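Local coordinates for 177aa long conserved hypothetical protein (ST1454) (Sulfolobus tokodaii, PDB 1WOZ) that probably transfers the adenosyl group of ATP to cob(I)alamin, as a trimeric, helix-bundle member of the PduO-type corrinoid adenosyltransferases, at residues 32-37 with 122-127. Sequence-based numbering, arbitrary orientation.
Sequences DELNSF and RRVERN. With POG ((20S)-2,5,8,11,14,17-hexamethyl-3,6,9,12,15,18-hexaoxahenicosane-1,20-diol), chain B.
Helices 23-44 and 109-134 of the adenosyltransferase helix bundle meet here through one salt bridge, Glu33 with Arg123, and one apolar pair, Leu34 with Val124; the closest CA pair of segments 32-37 and 122-127, Leu34 CA to Val124 CA, is 7.4 Å apart. The guanidinium of Arg123 presents its two terminal nitrogens to the carboxylate end-on: NH1 donates to Glu33 OE1 at 3.1 Å and NH2 to Glu33 OE2 at 3.0 Å. Both bonds are nearly straight, the first with an angle at the hydrogen of 173°. The oxygens lie in the guanidinium plane, yet the nitrogens meet the carboxylate from above its own plane, the two planes being turned 51° apart. Arg123 bends at chi3 (55°), which turns its guanidinium across the extended Glu33 chain at about a right angle. Beside this pair, Val124 CG2 packs on Leu34 CB at 4.0 Å; Leu146 of helix 140-163 touches both residues, continuing the apolar core. On helix 23-44, Asp32 and Asn35 line a pocket holding a polyether fragment, with Asp32 CB 3.7 Å from its OH and Asn35 ND2 3.7 Å from its C1. Asp32 OD1 also forms a salt bridge to Arg118 of the second subunit. The stronger partners of Glu33 and Arg123 lie across the trimer, beside the bond within the chain: Glu33 OE2 forms a salt bridge to Arg123 of the second subunit, and Arg123 NH2 one to Glu33 of the third. Acids and arginines thus alternate through three subunits, so the buried carboxylate is probably kept ionised and its charge balanced while the same residues join helices within and between chains.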
loop_
_atom_site.group_PDB
_atom_site.type_symbol
_atom_site.label_atom_id
_atom_site.label_comp_id
_atom_site.label_asym_id
_atom_site.label_seq_id
_atom_site.Cartn_x
_atom_site.Cartn_y
_atom_site.Cartn_z
ATOM N N ASP A 32 0.200 -6.354 10.409
ATOM C CA ASP A 32 1.166 -5.268 10.615
ATOM C C ASP A 32 1.028 -4.198 9.505
ATOM O O ASP A 32 1.065 -2.991 9.778
ATOM C CB ASP A 32 2.593 -5.848 10.646
ATOM C CG ASP A 32 3.673 -4.772 10.766
ATOM O OD1 ASP A 32 3.511 -3.823 11.554
ATOM O OD2 ASP A 32 4.700 -4.887 10.073
ATOM N N GLU A 33 0.875 -4.637 8.259
ATOM C CA GLU A 33 0.721 -3.679 7.167
ATOM C C GLU A 33 -0.536 -2.839 7.422
ATOM O O GLU A 33 -0.519 -1.614 7.313
ATOM C CB GLU A 33 0.644 -4.407 5.810
ATOM C CG GLU A 33 0.567 -3.414 4.638
ATOM C CD GLU A 33 0.566 -4.063 3.253
ATOM O OE1 GLU A 33 0.743 -5.289 3.147
ATOM O OE2 GLU A 33 0.404 -3.326 2.254
ATOM N N LEU A 34 -1.641 -3.489 7.771
ATOM C CA LEU A 34 -2.863 -2.739 8.077
ATOM C C LEU A 34 -2.626 -1.781 9.262
ATOM O O LEU A 34 -2.993 -0.601 9.217
ATOM C CB LEU A 34 -4.010 -3.709 8.410
ATOM C CG LEU A 34 -5.288 -3.074 9.002
ATOM C CD1 LEU A 34 -5.907 -2.074 8.010
ATOM C CD2 LEU A 34 -6.317 -4.186 9.307
ATOM N N ASN A 35 -1.988 -2.287 10.312
ATOM C CA ASN A 35 -1.722 -1.485 11.504
ATOM C C ASN A 35 -0.883 -0.244 11.158
ATOM O O ASN A 35 -1.086 0.845 11.716
ATOM C CB ASN A 35 -0.991 -2.369 12.545
ATOM C CG ASN A 35 -1.286 -1.959 13.988
ATOM O OD1 ASN A 35 -2.163 -1.140 14.254
ATOM N ND2 ASN A 35 -0.549 -2.538 14.921
ATOM N N SER A 36 0.064 -0.407 10.232
ATOM C CA SER A 36 0.928 0.701 9.835
ATOM C C SER A 36 0.132 1.736 9.042
ATOM O O SER A 36 0.302 2.943 9.259
ATOM C CB SER A 36 2.130 0.181 9.041
ATOM O OG SER A 36 2.904 -0.707 9.865
ATOM N N PHE A 37 -0.741 1.294 8.130
ATOM C CA PHE A 37 -1.578 2.285 7.424
ATOM C C PHE A 37 -2.487 3.019 8.433
ATOM O O PHE A 37 -2.752 4.225 8.297
ATOM C CB PHE A 37 -2.430 1.618 6.326
ATOM C CG PHE A 37 -1.700 1.457 5.002
ATOM C CD1 PHE A 37 -1.537 2.541 4.145
ATOM C CD2 PHE A 37 -1.125 0.234 4.652
ATOM C CE1 PHE A 37 -0.800 2.416 2.948
ATOM C CE2 PHE A 37 -0.379 0.084 3.468
ATOM C CZ PHE A 37 -0.211 1.181 2.606
ATOM N N ARG A 122 -9.722 -4.567 3.873
ATOM C CA ARG A 122 -10.470 -5.526 3.072
ATOM C C ARG A 122 -9.538 -6.571 2.456
ATOM O O ARG A 122 -9.911 -7.753 2.355
ATOM C CB ARG A 122 -11.315 -4.792 2.008
ATOM C CG ARG A 122 -12.569 -4.158 2.647
ATOM C CD ARG A 122 -13.450 -3.379 1.657
ATOM N NE ARG A 122 -13.979 -4.172 0.541
ATOM C CZ ARG A 122 -15.137 -4.840 0.526
ATOM N NH1 ARG A 122 -15.940 -4.850 1.579
ATOM N NH2 ARG A 122 -15.520 -5.474 -0.581
ATOM N N ARG A 123 -8.305 -6.178 2.112
ATOM C CA ARG A 123 -7.358 -7.146 1.561
ATOM C C ARG A 123 -6.959 -8.147 2.664
ATOM O O ARG A 123 -6.862 -9.365 2.413
ATOM C CB ARG A 123 -6.117 -6.445 0.965
ATOM C CG ARG A 123 -4.857 -7.354 0.889
ATOM C CD ARG A 123 -3.860 -6.919 -0.188
ATOM N NE ARG A 123 -3.421 -5.521 -0.086
ATOM C CZ ARG A 123 -2.396 -5.102 0.649
ATOM N NH1 ARG A 123 -1.705 -5.982 1.367
ATOM N NH2 ARG A 123 -2.028 -3.815 0.623
ATOM N N VAL A 124 -6.746 -7.649 3.882
ATOM C CA VAL A 124 -6.402 -8.521 5.008
ATOM C C VAL A 124 -7.589 -9.454 5.300
ATOM O O VAL A 124 -7.398 -10.644 5.577
ATOM C CB VAL A 124 -6.064 -7.702 6.293
ATOM C CG1 VAL A 124 -5.692 -8.671 7.467
ATOM C CG2 VAL A 124 -4.897 -6.744 6.000
ATOM N N GLU A 125 -8.808 -8.922 5.221
ATOM C CA GLU A 125 -10.010 -9.746 5.452
ATOM C C GLU A 125 -10.077 -10.912 4.450
ATOM O O GLU A 125 -10.306 -12.068 4.846
ATOM C CB GLU A 125 -11.287 -8.900 5.334
ATOM C CG GLU A 125 -12.562 -9.746 5.530
ATOM C CD GLU A 125 -13.848 -8.989 5.259
ATOM O OE1 GLU A 125 -13.796 -7.786 4.904
ATOM O OE2 GLU A 125 -14.928 -9.608 5.408
ATOM N N ARG A 126 -9.883 -10.621 3.158
ATOM C CA ARG A 126 -9.888 -11.680 2.140
ATOM C C ARG A 126 -8.772 -12.689 2.392
ATOM O O ARG A 126 -8.993 -13.898 2.300
ATOM C CB ARG A 126 -9.723 -11.116 0.718
ATOM C CG ARG A 126 -10.916 -10.308 0.174
ATOM C CD ARG A 126 -10.715 -10.048 -1.329
ATOM N NE ARG A 126 -9.404 -9.463 -1.644
ATOM C CZ ARG A 126 -9.076 -8.173 -1.475
ATOM N NH1 ARG A 126 -9.950 -7.302 -0.989
ATOM N NH2 ARG A 126 -7.864 -7.748 -1.809
ATOM N N ASN A 127 -7.563 -12.213 2.675
ATOM C CA ASN A 127 -6.459 -13.132 2.962
ATOM C C ASN A 127 -6.783 -14.005 4.190
ATOM O O ASN A 127 -6.482 -15.200 4.208
ATOM C CB ASN A 127 -5.152 -12.361 3.197
ATOM C CG ASN A 127 -4.670 -11.637 1.950
ATOM O OD1 ASN A 127 -5.212 -11.830 0.860
ATOM N ND2 ASN A 127 -3.645 -10.805 2.103
HETATM O OH POG B . 2.186 -6.742 14.249
HETATM C C2 POG B . 0.848 -7.249 14.249
HETATM C C1 POG B . -0.168 -6.191 14.484
HETATM C C3 POG B . 0.760 -8.256 15.287
HETATM O O2 POG B . 1.979 -8.998 15.381
HETATM C C5 POG B . 2.128 -9.502 16.723
#